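Local coordinates for merozoite surface protein-1 (Plasmodium knowlesi strain H, PDB 1N1I) that is probably involved, as the parent of this C-terminal pair of EGF-like domains, in merozoite egress from erythrocytes and in binding and invading new ones, at residues 76-84 against 89-97. Residues are numbered along the deposited sequence; the frame is centred on the assembly and turned at random.
Sequences ECKCTKEGS and EGVFCSSSS
Glu89 meets Cys77 through its carbonyl: Glu89 O lies 3.5 Å from Cys77 CB, and a water bridges the two backbones, giving a proton to Glu89 O at 2.6 Å and accepting one from Cys77 N at 2.7 Å. Gly90, with a positive phi of 98° and no side chain, sits directly against the Cys77 methylene, its CA 3.8 Å from Cys77 CB. Cys77 SG turns beside its own backbone N, anti to the carbonyl carbon (chi1 -53°), and is bonded to Cys61. Val91 and Phe92 both face Leu87 in a classic beta bulge, and their CB atoms leave the backbone away from 76-84; the Phe92 ring meets Tyr25 of the first EGF-like domain. Cys93 supplies the covalent link: its SG joins Cys79 SG at 2.0 Å, with a chi3 of -92° close to the unstrained right angle. Past it, Ser94 runs alongside Ser84, their CA atoms 4.7 Å apart, while its hydroxyl bonds to Glu85 O. Ser96 CA approaches Gly83 CA to 4.7 Å, and Lys81, its chain bent at chi2 and chi4, brings NZ to 3.6 Å from Ser96 OG. Cys77, Cys79 and Cys93 are the fourth, fifth and sixth half-cystines of the 1-3, 2-4, 5-6 pattern; the last bond closes the loop carrying the 86-87/92-93 hairpin, the C-terminal half of an EGF-like domain, here the second of the pair.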
ATOM      1  N   GLU A  76      -1.896 -11.382   1.253  1.00 66.92           N
ATOM      2  CA  GLU A  76      -1.408 -10.854   2.518  1.00 64.91           C
ATOM      3  C   GLU A  76      -0.065 -10.173   2.284  1.00 60.46           C
ATOM      4  O   GLU A  76       0.826 -10.724   1.593  1.00 59.59           O
ATOM      5  CB  GLU A  76      -1.238 -11.963   3.569  1.00 66.31           C
ATOM      6  CG  GLU A  76      -1.373 -11.426   4.998  1.00 75.45           C
ATOM      7  CD  GLU A  76      -0.500 -12.127   6.011  1.00 78.93           C
ATOM      8  OE1 GLU A  76      -0.379 -13.364   5.913  1.00 83.59           O
ATOM      9  OE2 GLU A  76       0.044 -11.442   6.909  1.00 78.25           O
ATOM     10  N   CYS A  77       0.057  -8.968   2.832  1.00 50.09           N
ATOM     11  CA  CYS A  77       1.301  -8.229   2.703  1.00 46.35           C
ATOM     12  C   CYS A  77       1.916  -8.140   4.083  1.00 46.32           C
ATOM     13  O   CYS A  77       1.220  -7.882   5.068  1.00 48.04           O
ATOM     14  CB  CYS A  77       1.037  -6.814   2.191  1.00 31.78           C
ATOM     15  SG  CYS A  77       0.055  -6.688   0.672  1.00 36.00           S
ATOM     16  N   LYS A  78       3.220  -8.362   4.151  1.00 42.29           N
ATOM     17  CA  LYS A  78       3.939  -8.275   5.410  1.00 43.83           C
ATOM     18  C   LYS A  78       5.232  -7.506   5.253  1.00 39.17           C
ATOM     19  O   LYS A  78       6.006  -7.760   4.341  1.00 37.21           O
ATOM     20  CB  LYS A  78       4.267  -9.667   5.949  1.00 54.09           C
ATOM     21  CG  LYS A  78       3.124 -10.357   6.662  1.00 71.85           C
ATOM     22  CD  LYS A  78       3.600 -11.687   7.229  1.00 83.43           C
ATOM     23  CE  LYS A  78       2.549 -12.338   8.105  1.00 90.11           C
ATOM     24  NZ  LYS A  78       3.029 -13.644   8.635  1.00 92.65           N
ATOM     25  N   CYS A  79       5.466  -6.559   6.151  1.00 42.30           N
ATOM     26  CA  CYS A  79       6.694  -5.780   6.113  1.00 40.75           C
ATOM     27  C   CYS A  79       7.698  -6.535   7.010  1.00 40.20           C
ATOM     28  O   CYS A  79       7.800  -6.291   8.206  1.00 41.36           O
ATOM     29  CB  CYS A  79       6.423  -4.347   6.620  1.00 35.19           C
ATOM     30  SG  CYS A  79       5.009  -3.523   5.793  1.00 39.13           S
ATOM     31  N   THR A  80       8.438  -7.460   6.410  1.00 38.06           N
ATOM     32  CA  THR A  80       9.394  -8.285   7.142  1.00 32.50           C
ATOM     33  C   THR A  80      10.440  -7.538   7.948  1.00 37.76           C
ATOM     34  O   THR A  80      10.954  -8.066   8.929  1.00 40.78           O
ATOM     35  CB  THR A  80      10.133  -9.250   6.199  1.00 30.90           C
ATOM     36  OG1 THR A  80      10.878  -8.501   5.233  1.00 37.60           O
ATOM     37  CG2 THR A  80       9.149 -10.148   5.473  1.00 21.72           C
ATOM     38  N   LYS A  81      10.781  -6.326   7.535  1.00 46.46           N
ATOM     39  CA  LYS A  81      11.792  -5.572   8.270  1.00 48.52           C
ATOM     40  C   LYS A  81      11.351  -5.393   9.728  1.00 52.54           C
ATOM     41  O   LYS A  81      10.188  -5.086  10.017  1.00 52.27           O
ATOM     42  CB  LYS A  81      12.031  -4.204   7.615  1.00 44.67           C
ATOM     43  CG  LYS A  81      13.110  -3.387   8.302  1.00 50.72           C
ATOM     44  CD  LYS A  81      14.471  -4.033   8.132  1.00 58.05           C
ATOM     45  CE  LYS A  81      15.481  -3.487   9.131  1.00 64.13           C
ATOM     46  NZ  LYS A  81      15.587  -2.002   9.086  1.00 68.91           N
ATOM     47  N   GLU A  82      12.277  -5.608  10.653  1.00 53.03           N
ATOM     48  CA  GLU A  82      11.951  -5.455  12.055  1.00 56.59           C
ATOM     49  C   GLU A  82      11.919  -3.972  12.384  1.00 55.10           C
ATOM     50  O   GLU A  82      12.952  -3.300  12.400  1.00 55.02           O
ATOM     51  CB  GLU A  82      12.990  -6.166  12.927  1.00 67.49           C
ATOM     52  CG  GLU A  82      12.696  -6.121  14.424  1.00 80.76           C
ATOM     53  CD  GLU A  82      11.300  -6.615  14.763  1.00 89.75           C
ATOM     54  OE1 GLU A  82      10.735  -7.414  13.986  1.00 93.12           O
ATOM     55  OE2 GLU A  82      10.766  -6.206  15.816  1.00 94.31           O
ATOM     56  N   GLY A  83      10.722  -3.461  12.636  1.00 54.96           N
ATOM     57  CA  GLY A  83      10.582  -2.059  12.966  1.00 54.52           C
ATOM     58  C   GLY A  83       9.563  -1.350  12.104  1.00 52.97           C
ATOM     59  O   GLY A  83       9.018  -0.330  12.515  1.00 52.51           O
ATOM     60  N   SER A  84       9.309  -1.879  10.909  1.00 48.48           N
ATOM     61  CA  SER A  84       8.339  -1.276  10.003  1.00 48.23           C
ATOM     62  C   SER A  84       7.050  -2.082  10.059  1.00 45.04           C
ATOM     63  O   SER A  84       7.086  -3.301  10.181  1.00 40.47           O
ATOM     64  CB  SER A  84       8.881  -1.241   8.565  1.00 50.90           C
ATOM     65  OG  SER A  84       8.997  -2.538   8.012  1.00 58.77           O
ATOM     66  N   GLU A  89      -3.342  -2.304   5.179  1.00 40.66           N
ATOM     67  CA  GLU A  89      -3.152  -3.717   4.907  1.00 40.15           C
ATOM     68  C   GLU A  89      -1.849  -4.057   4.215  1.00 40.28           C
ATOM     69  O   GLU A  89      -1.737  -5.113   3.592  1.00 48.59           O
ATOM     70  CB  GLU A  89      -4.320  -4.255   4.083  1.00 44.17           C
ATOM     71  CG  GLU A  89      -5.654  -4.230   4.825  1.00 60.26           C
ATOM     72  CD  GLU A  89      -6.784  -4.818   4.001  1.00 69.76           C
ATOM     73  OE1 GLU A  89      -6.643  -5.970   3.536  1.00 77.33           O
ATOM     74  OE2 GLU A  89      -7.812  -4.129   3.820  1.00 73.53           O
ATOM     75  N   GLY A  90      -0.866  -3.173   4.329  1.00 36.38           N
ATOM     76  CA  GLY A  90       0.425  -3.421   3.712  1.00 35.46           C
ATOM     77  C   GLY A  90       0.642  -2.744   2.367  1.00 36.02           C
ATOM     78  O   GLY A  90       1.646  -3.013   1.702  1.00 30.95           O
ATOM     79  N   VAL A  91      -0.286  -1.891   1.937  1.00 32.17           N
ATOM     80  CA  VAL A  91      -0.085  -1.203   0.667  1.00 31.51           C
ATOM     81  C   VAL A  91       1.113  -0.280   0.887  1.00 33.49           C
ATOM     82  O   VAL A  91       1.825   0.075  -0.055  1.00 30.26           O
ATOM     83  CB  VAL A  91      -1.332  -0.387   0.242  1.00 31.10           C
ATOM     84  CG1 VAL A  91      -0.972   0.578  -0.881  1.00 29.54           C
ATOM     85  CG2 VAL A  91      -2.425  -1.333  -0.240  1.00 22.65           C
ATOM     86  N   PHE A  92       1.325   0.078   2.155  1.00 30.99           N
ATOM     87  CA  PHE A  92       2.440   0.919   2.578  1.00 32.81           C
ATOM     88  C   PHE A  92       3.158   0.271   3.758  1.00 34.63           C
ATOM     89  O   PHE A  92       2.524  -0.348   4.613  1.00 40.55           O
ATOM     90  CB  PHE A  92       1.943   2.298   3.018  1.00 26.42           C
ATOM     91  CG  PHE A  92       1.726   3.258   1.888  1.00 28.32           C
ATOM     92  CD1 PHE A  92       2.813   3.808   1.203  1.00 31.19           C
ATOM     93  CD2 PHE A  92       0.442   3.625   1.508  1.00 22.78           C
ATOM     94  CE1 PHE A  92       2.626   4.710   0.145  1.00 25.34           C
ATOM     95  CE2 PHE A  92       0.238   4.527   0.446  1.00 37.69           C
ATOM     96  CZ  PHE A  92       1.343   5.074  -0.233  1.00 26.09           C
ATOM     97  N   CYS A  93       4.477   0.394   3.803  1.00 37.00           N
ATOM     98  CA  CYS A  93       5.226  -0.143   4.926  1.00 39.06           C
ATOM     99  C   CYS A  93       5.842   1.031   5.672  1.00 42.17           C
ATOM    100  O   CYS A  93       6.599   1.812   5.095  1.00 47.76           O
ATOM    101  CB  CYS A  93       6.340  -1.092   4.471  1.00 34.38           C
ATOM    102  SG  CYS A  93       5.810  -2.789   4.070  1.00 40.08           S
ATOM    103  N   SER A  94       5.459   1.181   6.952  1.00 42.82           N
ATOM    104  CA  SER A  94       5.970   2.226   7.855  1.00 47.35           C
ATOM    105  C   SER A  94       7.481   2.209   7.768  1.00 54.55           C
ATOM    106  O   SER A  94       8.065   1.223   7.312  1.00 57.46           O
ATOM    107  CB  SER A  94       5.643   1.923   9.310  1.00 48.72           C
ATOM    108  OG  SER A  94       4.388   1.294   9.447  1.00 58.75           O
ATOM    109  N   SER A  95       8.133   3.284   8.199  1.00 60.81           N
ATOM    110  CA  SER A  95       9.592   3.286   8.156  1.00 64.25           C
ATOM    111  C   SER A  95      10.072   3.027   9.577  1.00 67.48           C
ATOM    112  O   SER A  95       9.392   3.378  10.555  1.00 64.45           O
ATOM    113  CB  SER A  95      10.150   4.618   7.633  1.00 67.38           C
ATOM    114  OG  SER A  95      11.413   4.442   6.995  1.00 61.58           O
ATOM    115  N   SER A  96      11.234   2.390   9.684  1.00 74.95           N
ATOM    116  CA  SER A  96      11.804   2.057  10.980  1.00 79.72           C
ATOM    117  C   SER A  96      13.176   2.675  11.232  1.00 81.53           C
ATOM    118  O   SER A  96      13.959   2.913  10.294  1.00 76.61           O
ATOM    119  CB  SER A  96      11.897   0.531  11.144  1.00 79.89           C
ATOM    120  OG  SER A  96      12.834  -0.043  10.247  1.00 85.78           O
ATOM    121  N   SER A  97      13.448   2.911  12.516  1.00 86.79           N
ATOM    122  CA  SER A  97      14.702   3.489  12.990  1.00 91.03           C
ATOM    123  C   SER A  97      15.910   2.575  12.755  1.00 93.43           C
ATOM    124  O   SER A  97      15.779   1.351  12.623  1.00 93.91           O
ATOM    125  CB  SER A  97      14.597   3.826  14.488  1.00 90.06           C
ATOM    126  OG  SER A  97      14.381   2.661  15.275  1.00 93.63           O
TER
HETATM  127  O   HOH W   1      -1.931  -7.638   4.068  1.00 34.21           O